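Local coordinates for PH1570-like domain-containing protein (Pyrococcus horikoshii, PDB 2HQ4) that is of unknown function but folds around one antiparallel beta sheet with helices packed against it and a disulfide tying an outermost strand to a helix, at residues L16-N21 against K67-I72; E26-E31 against E49-E54; L111-E116 against N132-D137. All blocks are in the same frame, centred on the assembly; numbering follows the deposited sequence.

Contact 1. Residues L16-N21 against K67-I72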
loop_
_atom_site.group_PDB
_atom_site.type_symbol
_atom_site.label_atom_id
_atom_site.label_comp_id
_atom_site.label_asym_id
_atom_site.label_seq_id
_atom_site.Cartn_x
_atom_site.Cartn_y
_atom_site.Cartn_z
ATOM N N LEU A 16 -3.450 12.519 10.643
ATOM C CA LEU A 16 -2.710 11.931 9.518
ATOM C C LEU A 16 -1.302 12.511 9.408
ATOM O O LEU A 16 -1.142 13.741 9.317
ATOM C CB LEU A 16 -3.466 12.158 8.219
ATOM C CG LEU A 16 -2.779 11.753 6.905
ATOM C CD1 LEU A 16 -2.616 10.196 6.813
ATOM C CD2 LEU A 16 -3.584 12.292 5.744
ATOM N N GLU A 17 -0.300 11.630 9.417
ATOM C CA GLU A 17 1.088 11.980 9.108
ATOM C C GLU A 17 1.523 11.160 7.917
ATOM O O GLU A 17 1.298 9.959 7.866
ATOM C CB GLU A 17 2.049 11.630 10.247
ATOM C CG GLU A 17 1.683 12.102 11.611
ATOM C CD GLU A 17 2.605 11.480 12.653
ATOM O OE1 GLU A 17 2.344 10.328 13.142
ATOM O OE2 GLU A 17 3.622 12.138 12.919
ATOM N N VAL A 18 2.214 11.813 6.994
ATOM C CA VAL A 18 2.704 11.184 5.793
ATOM C C VAL A 18 4.249 11.157 5.892
ATOM O O VAL A 18 4.862 12.108 6.368
ATOM C CB VAL A 18 2.233 11.981 4.589
ATOM C CG1 VAL A 18 2.823 11.427 3.329
ATOM C CG2 VAL A 18 0.680 11.921 4.486
ATOM N N PHE A 19 4.858 10.063 5.448
ATOM C CA PHE A 19 6.298 9.819 5.633
ATOM C C PHE A 19 6.896 9.526 4.275
ATOM O O PHE A 19 6.156 9.470 3.273
ATOM C CB PHE A 19 6.478 8.652 6.620
ATOM C CG PHE A 19 5.970 8.953 7.977
ATOM C CD1 PHE A 19 4.670 8.639 8.345
ATOM C CD2 PHE A 19 6.786 9.603 8.899
ATOM C CE1 PHE A 19 4.219 8.918 9.595
ATOM C CE2 PHE A 19 6.329 9.916 10.153
ATOM C CZ PHE A 19 5.032 9.565 10.515
ATOM N N GLU A 20 8.219 9.298 4.182
ATOM C CA GLU A 20 8.821 9.141 2.848
ATOM C C GLU A 20 8.212 7.950 2.097
ATOM O O GLU A 20 8.012 7.970 0.849
ATOM C CB GLU A 20 10.338 8.857 2.954
ATOM C CG GLU A 20 11.235 9.998 3.155
ATOM C CD GLU A 20 11.007 11.132 2.177
ATOM O OE1 GLU A 20 11.116 10.955 0.946
ATOM O OE2 GLU A 20 10.748 12.222 2.685
ATOM N N ASN A 21 7.968 6.878 2.842
ATOM C CA ASN A 21 7.489 5.640 2.197
ATOM C C ASN A 21 6.262 5.097 2.919
ATOM O O ASN A 21 6.069 3.874 2.989
ATOM C CB ASN A 21 8.599 4.544 2.173
ATOM C CG ASN A 21 8.892 3.987 3.572
ATOM O OD1 ASN A 21 8.908 4.720 4.576
ATOM N ND2 ASN A 21 9.105 2.692 3.645
ATOM N N LYS A 67 0.411 15.248 -1.702
ATOM C CA LYS A 67 0.957 15.465 -3.071
ATOM C C LYS A 67 2.083 16.508 -3.088
ATOM O O LYS A 67 3.121 16.322 -3.754
ATOM C CB LYS A 67 -0.129 15.863 -4.070
ATOM C CG LYS A 67 -0.968 14.696 -4.644
ATOM C CD LYS A 67 -1.854 15.149 -5.803
ATOM C CE LYS A 67 -2.812 16.248 -5.392
ATOM N NZ LYS A 67 -3.744 16.698 -6.481
ATOM N N GLU A 68 1.887 17.580 -2.333
ATOM C CA GLU A 68 2.891 18.631 -2.173
ATOM C C GLU A 68 4.137 18.058 -1.475
ATOM O O GLU A 68 5.268 18.232 -1.955
ATOM C CB GLU A 68 2.283 19.827 -1.404
ATOM C CG GLU A 68 2.836 21.218 -1.796
ATOM C CD GLU A 68 2.053 22.369 -1.140
ATOM O OE1 GLU A 68 1.402 22.137 -0.072
ATOM O OE2 GLU A 68 2.060 23.506 -1.708
ATOM N N PHE A 69 3.925 17.327 -0.375
ATOM C CA PHE A 69 5.003 16.661 0.345
ATOM C C PHE A 69 5.846 15.724 -0.541
ATOM O O PHE A 69 7.090 15.778 -0.498
ATOM C CB PHE A 69 4.449 15.904 1.558
ATOM C CG PHE A 69 5.500 15.182 2.349
ATOM C CD1 PHE A 69 6.451 15.890 3.067
ATOM C CD2 PHE A 69 5.543 13.791 2.362
ATOM C CE1 PHE A 69 7.441 15.231 3.816
ATOM C CE2 PHE A 69 6.516 13.123 3.086
ATOM C CZ PHE A 69 7.473 13.851 3.833
ATOM N N TRP A 70 5.176 14.885 -1.331
ATOM C CA TRP A 70 5.866 13.922 -2.177
ATOM C C TRP A 70 6.261 14.467 -3.566
ATOM O O TRP A 70 6.914 13.761 -4.343
ATOM C CB TRP A 70 5.012 12.666 -2.354
ATOM C CG TRP A 70 5.036 11.738 -1.161
ATOM C CD1 TRP A 70 6.079 11.504 -0.308
ATOM C CD2 TRP A 70 3.968 10.904 -0.723
ATOM N NE1 TRP A 70 5.719 10.570 0.646
ATOM C CE2 TRP A 70 4.427 10.187 0.411
ATOM C CE3 TRP A 70 2.663 10.693 -1.176
ATOM C CZ2 TRP A 70 3.625 9.264 1.097
ATOM C CZ3 TRP A 70 1.856 9.768 -0.476
ATOM C CH2 TRP A 70 2.350 9.084 0.651
ATOM N N ASN A 71 5.845 15.707 -3.855
ATOM C CA ASN A 71 6.010 16.360 -5.170
ATOM C C ASN A 71 5.479 15.477 -6.307
ATOM O O ASN A 71 6.191 15.114 -7.249
ATOM C CB ASN A 71 7.477 16.801 -5.394
ATOM C CG ASN A 71 7.640 17.701 -6.647
ATOM O OD1 ASN A 71 6.716 18.427 -7.027
ATOM N ND2 ASN A 71 8.799 17.614 -7.302
ATOM N N ILE A 72 4.209 15.116 -6.205
ATOM C CA ILE A 72 3.602 14.225 -7.156
ATOM C C ILE A 72 2.366 14.890 -7.764
ATOM O O ILE A 72 1.579 15.509 -7.053
ATOM C CB ILE A 72 3.214 12.878 -6.483
ATOM C CG1 ILE A 72 4.452 12.041 -6.211
ATOM C CG2 ILE A 72 2.276 12.059 -7.375
ATOM C CD1 ILE A 72 4.131 10.761 -5.406
HETATM O O HOH W 1 9.295 13.437 -0.144
#
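The backbone oxygen of Phe-19 takes a hydrogen bond from the indole of Trp-70, NE1 to O 2.9 Å. The bond is bent, with an N-H...O angle of 140°, and NE1 sits 30° out of the carbonyl plane, whereas the oxygen stays near the plane of the indole. The same oxygen meets the edge of the Phe-69 ring at CE2, 3.7 Å away, so one carbonyl is shared between two neighbouring aromatic side chains. Val-18 fills the next position. Its CG1, anti to the backbone N (chi1 175°), lies over one face of the indole toward the rim and comes to 3.2 Å from Trp-70 CZ2, a tight fit. That methyl also touches Phe-69, CG1 to CD2 3.7 Å, so that it meets both rings. At the outer margin the bent chain of Glu-20 brings OE2 to 3.8 Å from Phe-69 CZ. Directly after Trp-70, Asn-71 takes a positive phi and closes helix 61-70 with a Schellman motif. The disulfide Cys-12 to Cys-65 ties the adjoining strand 10-13 to the same helix. The arrangement is that of a helix laid on an antiparallel sheet, with aromatic residues of its last turn seated on the strand.

Contact 2. Residues E26-E31 against E49-E54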
loop_
_atom_site.group_PDB
_atom_site.type_symbol
_atom_site.label_atom_id
_atom_site.label_comp_id
_atom_site.label_asym_id
_atom_site.label_seq_id
_atom_site.Cartn_x
_atom_site.Cartn_y
_atom_site.Cartn_z
ATOM N N GLU A 26 -4.244 8.035 12.563
ATOM C CA GLU A 26 -4.764 7.591 13.881
ATOM C C GLU A 26 -6.282 7.823 14.044
ATOM O O GLU A 26 -6.888 7.303 14.978
ATOM C CB GLU A 26 -3.990 8.253 15.015
ATOM C CG GLU A 26 -2.505 7.950 14.976
ATOM C CD GLU A 26 -1.799 8.372 16.252
ATOM O OE1 GLU A 26 -1.716 9.575 16.501
ATOM O OE2 GLU A 26 -1.311 7.507 17.016
ATOM N N LYS A 27 -6.901 8.545 13.120
ATOM C CA LYS A 27 -8.361 8.642 13.115
ATOM C C LYS A 27 -8.975 7.326 12.609
ATOM O O LYS A 27 -9.883 6.746 13.218
ATOM C CB LYS A 27 -8.803 9.779 12.181
ATOM C CG LYS A 27 -10.322 9.889 12.033
ATOM C CD LYS A 27 -10.744 11.135 11.273
ATOM C CE LYS A 27 -12.281 11.251 11.337
ATOM N NZ LYS A 27 -12.816 12.425 10.561
ATOM N N PHE A 28 -8.481 6.881 11.461
ATOM C CA PHE A 28 -8.987 5.666 10.834
ATOM C C PHE A 28 -8.200 4.418 11.210
ATOM O O PHE A 28 -8.600 3.337 10.834
ATOM C CB PHE A 28 -9.105 5.851 9.314
ATOM C CG PHE A 28 -10.067 6.934 8.917
ATOM C CD1 PHE A 28 -11.463 6.761 9.108
ATOM C CD2 PHE A 28 -9.610 8.137 8.371
ATOM C CE1 PHE A 28 -12.383 7.800 8.780
ATOM C CE2 PHE A 28 -10.506 9.143 8.009
ATOM C CZ PHE A 28 -11.904 8.969 8.215
ATOM N N ASN A 29 -7.133 4.570 11.999
ATOM C CA ASN A 29 -6.254 3.466 12.388
ATOM C C ASN A 29 -5.780 2.701 11.122
ATOM O O ASN A 29 -5.961 1.460 11.017
ATOM C CB ASN A 29 -6.955 2.529 13.411
ATOM C CG ASN A 29 -6.024 1.450 13.967
ATOM O OD1 ASN A 29 -4.861 1.706 14.286
ATOM N ND2 ASN A 29 -6.560 0.237 14.118
ATOM N N VAL A 30 -5.191 3.448 10.162
ATOM C CA VAL A 30 -4.671 2.867 8.907
ATOM C C VAL A 30 -3.195 3.256 8.862
ATOM O O VAL A 30 -2.865 4.421 8.969
ATOM C CB VAL A 30 -5.414 3.396 7.638
ATOM C CG1 VAL A 30 -4.753 2.917 6.335
ATOM C CG2 VAL A 30 -6.910 2.998 7.626
ATOM N N GLU A 31 -2.318 2.265 8.746
ATOM C CA GLU A 31 -0.878 2.489 8.725
ATOM C C GLU A 31 -0.389 1.605 7.618
ATOM O O GLU A 31 -0.736 0.414 7.557
ATOM C CB GLU A 31 -0.224 2.032 10.046
ATOM C CG GLU A 31 -0.791 2.750 11.285
ATOM C CD GLU A 31 -0.100 2.380 12.568
ATOM O OE1 GLU A 31 0.800 1.521 12.528
ATOM O OE2 GLU A 31 -0.476 2.958 13.618
ATOM N N GLU A 49 -9.347 8.502 -0.690
ATOM C CA GLU A 49 -10.507 7.689 -0.380
ATOM C C GLU A 49 -10.892 7.798 1.107
ATOM O O GLU A 49 -12.082 7.858 1.412
ATOM C CB GLU A 49 -10.282 6.231 -0.801
ATOM C CG GLU A 49 -11.423 5.303 -0.383
ATOM C CD GLU A 49 -11.296 3.905 -0.945
ATOM O OE1 GLU A 49 -10.547 3.711 -1.933
ATOM O OE2 GLU A 49 -11.976 2.990 -0.411
ATOM N N LEU A 50 -9.904 7.856 2.006
ATOM C CA LEU A 50 -10.157 7.976 3.436
ATOM C C LEU A 50 -10.890 9.290 3.829
ATOM O O LEU A 50 -11.752 9.281 4.721
ATOM C CB LEU A 50 -8.872 7.841 4.250
ATOM C CG LEU A 50 -8.259 6.451 4.506
ATOM C CD1 LEU A 50 -6.970 6.604 5.339
ATOM C CD2 LEU A 50 -9.291 5.524 5.274
ATOM N N TYR A 51 -10.549 10.385 3.141
ATOM C CA TYR A 51 -11.010 11.732 3.501
ATOM C C TYR A 51 -12.092 12.278 2.574
ATOM O O TYR A 51 -12.730 13.291 2.886
ATOM C CB TYR A 51 -9.798 12.704 3.657
ATOM C CG TYR A 51 -9.120 12.434 4.970
ATOM C CD1 TYR A 51 -9.624 12.995 6.153
ATOM C CD2 TYR A 51 -8.090 11.483 5.073
ATOM C CE1 TYR A 51 -9.053 12.700 7.402
ATOM C CE2 TYR A 51 -7.501 11.161 6.329
ATOM C CZ TYR A 51 -7.990 11.787 7.481
ATOM O OH TYR A 51 -7.441 11.502 8.703
ATOM N N LEU A 52 -12.341 11.570 1.475
ATOM C CA LEU A 52 -13.433 11.874 0.553
ATOM C C LEU A 52 -14.767 12.109 1.264
ATOM O O LEU A 52 -15.449 13.096 0.948
ATOM C CB LEU A 52 -13.565 10.783 -0.517
ATOM C CG LEU A 52 -14.644 10.854 -1.576
ATOM C CD1 LEU A 52 -14.566 12.205 -2.297
ATOM C CD2 LEU A 52 -14.405 9.712 -2.552
ATOM N N PRO A 53 -15.150 11.224 2.208
ATOM C CA PRO A 53 -16.405 11.465 2.927
ATOM C C PRO A 53 -16.488 12.798 3.683
ATOM O O PRO A 53 -17.565 13.372 3.740
ATOM C CB PRO A 53 -16.470 10.288 3.920
ATOM C CG PRO A 53 -15.691 9.167 3.241
ATOM C CD PRO A 53 -14.528 9.951 2.639
ATOM N N GLU A 54 -15.397 13.280 4.279
ATOM C CA GLU A 54 -15.408 14.581 4.959
ATOM C C GLU A 54 -15.291 15.760 3.996
ATOM O O GLU A 54 -15.841 16.817 4.279
ATOM C CB GLU A 54 -14.262 14.737 5.956
ATOM C CG GLU A 54 -14.297 13.894 7.162
ATOM C CD GLU A 54 -12.908 13.804 7.819
ATOM O OE1 GLU A 54 -12.321 14.872 8.178
ATOM O OE2 GLU A 54 -12.412 12.675 7.979
#
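Phe-28 and Tyr-51 form an edge-to-face (T-shaped) pair, the edge of the phenylalanine turned to one face of the tyrosine, with centroids 5.3 Å apart and ring planes at 76°. Phe-28 CE2 makes the approach, standing above the Tyr-51 ring toward its rim, 3.7 Å from CZ. Over the centre of one Phe-28 face lies CG of Lys-27, and Glu-54 OE2 is at the ring's edge. The setting is the turn of a beta hairpin packed on a helix: strands 22-25 and 30-36 join through a tight turn with a G1 beta bulge, in which Asn-29 and Val-30 both face Asp-25, and helix 40-55 covers the turn. Asp-25 also binds the hydroxyl of Tyr-51 through OD2 and the backbone N of Phe-28 through OD1, and so ties the tyrosine hydroxyl to the backbone of the turn. Near Pro-53 the helix is kinked and Glu-54 N does not bond to Leu-50 O, which instead lies 3.5 Å from Phe-28 CZ. Leu-50 runs past the ring in the opposite sense, its CD2 4.0 Å from Phe-28 CG. An alanine at Phe-28 would probably leave the Tyr-51 face without its edge partner and open a gap beside Leu-50. Farther out, Lys-27 is extended throughout, CG anti to the backbone N (chi1 176°), and meets Glu-54 tip to tip in a salt bridge, NZ to OE2 2.6 Å, with NZ above the carboxylate plane, 73° out of it.

Contact 3. Residues L111-E116 against N132-D137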
loop_
_atom_site.group_PDB
_atom_site.type_symbol
_atom_site.label_atom_id
_atom_site.label_comp_id
_atom_site.label_asym_id
_atom_site.label_seq_id
_atom_site.Cartn_x
_atom_site.Cartn_y
_atom_site.Cartn_z
ATOM N N LEU A 111 11.064 -6.172 8.142
ATOM C CA LEU A 111 10.635 -7.296 8.954
ATOM C C LEU A 111 10.506 -8.572 8.127
ATOM O O LEU A 111 10.578 -8.542 6.897
ATOM C CB LEU A 111 9.312 -7.001 9.686
ATOM C CG LEU A 111 8.090 -6.406 8.988
ATOM C CD1 LEU A 111 7.651 -7.265 7.858
ATOM C CD2 LEU A 111 6.929 -6.244 9.973
ATOM N N GLU A 112 10.316 -9.683 8.831
ATOM C CA GLU A 112 10.107 -10.982 8.220
ATOM C C GLU A 112 8.773 -11.053 7.487
ATOM O O GLU A 112 7.733 -10.689 8.019
ATOM C CB GLU A 112 10.207 -12.087 9.274
ATOM C CG GLU A 112 10.527 -13.439 8.661
ATOM C CD GLU A 112 10.587 -14.559 9.693
ATOM O OE1 GLU A 112 11.349 -14.426 10.681
ATOM O OE2 GLU A 112 9.886 -15.589 9.496
ATOM N N ILE A 113 8.845 -11.466 6.236
ATOM C CA ILE A 113 7.691 -11.774 5.423
ATOM C C ILE A 113 7.828 -13.248 5.047
ATOM O O ILE A 113 8.813 -13.655 4.430
ATOM C CB ILE A 113 7.697 -10.962 4.118
ATOM C CG1 ILE A 113 7.929 -9.465 4.391
ATOM C CG2 ILE A 113 6.422 -11.213 3.319
ATOM C CD1 ILE A 113 6.772 -8.748 5.082
ATOM N N LYS A 114 6.857 -14.058 5.412
ATOM C CA LYS A 114 6.889 -15.417 4.917
ATOM C C LYS A 114 5.780 -15.608 3.915
ATOM O O LYS A 114 4.604 -15.651 4.257
ATOM C CB LYS A 114 6.806 -16.431 6.058
ATOM C CG LYS A 114 8.091 -16.552 6.872
ATOM C CD LYS A 114 7.998 -17.766 7.788
ATOM C CE LYS A 114 9.348 -18.424 7.980
ATOM N NZ LYS A 114 9.207 -19.913 8.050
ATOM N N ILE A 115 6.183 -15.707 2.662
ATOM C CA ILE A 115 5.248 -15.868 1.554
ATOM C C ILE A 115 4.301 -17.058 1.755
ATOM O O ILE A 115 3.147 -16.989 1.365
ATOM C CB ILE A 115 6.012 -15.944 0.205
ATOM C CG1 ILE A 115 6.661 -14.584 -0.090
ATOM C CG2 ILE A 115 5.092 -16.381 -0.980
ATOM C CD1 ILE A 115 5.666 -13.392 -0.265
ATOM N N GLU A 116 4.778 -18.133 2.391
ATOM C CA GLU A 116 3.954 -19.358 2.542
ATOM C C GLU A 116 2.711 -19.172 3.444
ATOM O O GLU A 116 1.777 -19.963 3.420
ATOM C CB GLU A 116 4.823 -20.560 2.966
ATOM C CG GLU A 116 5.102 -20.658 4.442
ATOM C CD GLU A 116 6.192 -19.728 4.911
ATOM O OE1 GLU A 116 6.978 -19.206 4.068
ATOM O OE2 GLU A 116 6.260 -19.522 6.144
ATOM N N ASN A 132 -1.743 -11.273 6.024
ATOM C CA ASN A 132 -2.537 -10.502 7.008
ATOM C C ASN A 132 -1.915 -9.149 7.369
ATOM O O ASN A 132 -2.605 -8.291 7.893
ATOM C CB ASN A 132 -2.806 -11.308 8.302
ATOM C CG ASN A 132 -1.576 -11.441 9.159
ATOM O OD1 ASN A 132 -0.772 -12.342 8.972
ATOM N ND2 ASN A 132 -1.398 -10.517 10.074
ATOM N N TYR A 133 -0.612 -8.993 7.143
ATOM C CA TYR A 133 0.076 -7.704 7.377
ATOM C C TYR A 133 0.908 -7.210 6.197
ATOM O O TYR A 133 1.659 -6.262 6.346
ATOM C CB TYR A 133 0.983 -7.765 8.617
ATOM C CG TYR A 133 2.141 -8.726 8.468
ATOM C CD1 TYR A 133 3.432 -8.253 8.211
ATOM C CD2 TYR A 133 1.947 -10.125 8.607
ATOM C CE1 TYR A 133 4.511 -9.127 8.084
ATOM C CE2 TYR A 133 3.028 -11.027 8.450
ATOM C CZ TYR A 133 4.295 -10.523 8.202
ATOM O OH TYR A 133 5.375 -11.372 8.057
ATOM N N PHE A 134 0.780 -7.862 5.053
ATOM C CA PHE A 134 1.551 -7.487 3.877
ATOM C C PHE A 134 0.894 -7.878 2.569
ATOM O O PHE A 134 0.032 -8.771 2.514
ATOM C CB PHE A 134 2.957 -8.127 3.922
ATOM C CG PHE A 134 2.932 -9.620 3.795
ATOM C CD1 PHE A 134 3.044 -10.244 2.542
ATOM C CD2 PHE A 134 2.792 -10.414 4.927
ATOM C CE1 PHE A 134 3.037 -11.642 2.430
ATOM C CE2 PHE A 134 2.766 -11.835 4.819
ATOM C CZ PHE A 134 2.899 -12.429 3.589
ATOM N N ILE A 135 1.328 -7.202 1.503
ATOM C CA ILE A 135 1.022 -7.569 0.128
ATOM C C ILE A 135 2.276 -7.450 -0.737
ATOM O O ILE A 135 3.011 -6.439 -0.661
ATOM C CB ILE A 135 -0.052 -6.664 -0.491
ATOM C CG1 ILE A 135 -1.420 -6.923 0.155
ATOM C CG2 ILE A 135 -0.141 -6.837 -2.080
ATOM C CD1 ILE A 135 -2.387 -5.800 -0.226
ATOM N N LEU A 136 2.547 -8.496 -1.518
ATOM C CA LEU A 136 3.606 -8.403 -2.514
ATOM C C LEU A 136 2.884 -8.399 -3.846
ATOM O O LEU A 136 2.171 -9.358 -4.152
ATOM C CB LEU A 136 4.537 -9.636 -2.448
ATOM C CG LEU A 136 5.581 -9.723 -3.604
ATOM C CD1 LEU A 136 6.543 -8.542 -3.551
ATOM C CD2 LEU A 136 6.381 -11.035 -3.534
ATOM N N ASP A 137 3.038 -7.340 -4.633
ATOM C CA ASP A 137 2.373 -7.281 -5.937
ATOM C C ASP A 137 3.356 -7.558 -7.080
ATOM O O ASP A 137 4.562 -7.516 -6.883
ATOM C CB ASP A 137 1.561 -5.971 -6.119
ATOM C CG ASP A 137 2.436 -4.741 -6.427
ATOM O OD1 ASP A 137 3.542 -4.864 -7.005
ATOM O OD2 ASP A 137 1.970 -3.629 -6.125
HETATM O O HOH W 2 4.911 -13.687 7.610
#
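The touching parts of Leu-111 to Glu-116 and Asn-132 to Asp-137 run 63° apart, Ile-113 opposite Phe-134 with CA atoms 7.6 Å from each other. The pairing of Ile-115 with Leu-136 is wider, 8.7 Å between CA atoms. No backbone hydrogen bond joins the two segments, so side chains must bridge them; the loop backbone is held from its other partner, helix 94-107, where the side-chain amide of Gln-101 gives NE2 to Ile-113 O and takes Ile-115 N on OE1. The central fit is a CH-pi contact: CG2 of Ile-113 stands over the centre of one Phe-134 face, 3.5 Å from the centroid and 12° off the ring normal. The other branch of Ile-113 reaches the neighbouring aromatic, its CD1 lying 3.8 Å from Tyr-133 CE1. Both rings leave the backbone in the same way, each CG between the backbone N and the carbonyl carbon (chi1 65° in Tyr-133), and CD2 of Phe-134 lies above the centre of the tyrosine ring. At the edge of that ring Leu-111 CD1 touches CE1 at 3.7 Å. Ile-115 extends the apolar row, its CD1 meeting Leu-136 CD2 at 4.1 Å while its side chain crosses that of the leucine at about a right angle. The one direct polar link is the hydrogen bond from Tyr-133 OH to Glu-112 O, modelled as very short at 2.5 Å, with the oxygen near the ring plane. The contact thus joins the loop before strand 119-123 to the sheet largely by apolar packing, and the phenol's bond to a main-chain carbonyl, whose modelled length is doubtful, would probably tether the hydroxyl end of the tyrosine to the loop.

The three contacts sample one principle, helix or loop set against a common antiparallel sheet, at separate places. Contacts 1 and 2 are neighbours, their centres about 15 Å apart, and they touch where Leu-16 CB comes within 4.1 Å of Tyr-51 OH. Their helices, 40-55 and 61-70, follow one another in the chain, and the sequence spanned by contact 2 falls wholly within that spanned by contact 1. Contact 3 comes later in the chain and lies across the centre of the molecule, its centre about 24 Å from that of contact 1 and about 23 Å from that of contact 2. It touches neither, the sheet being the element all three share.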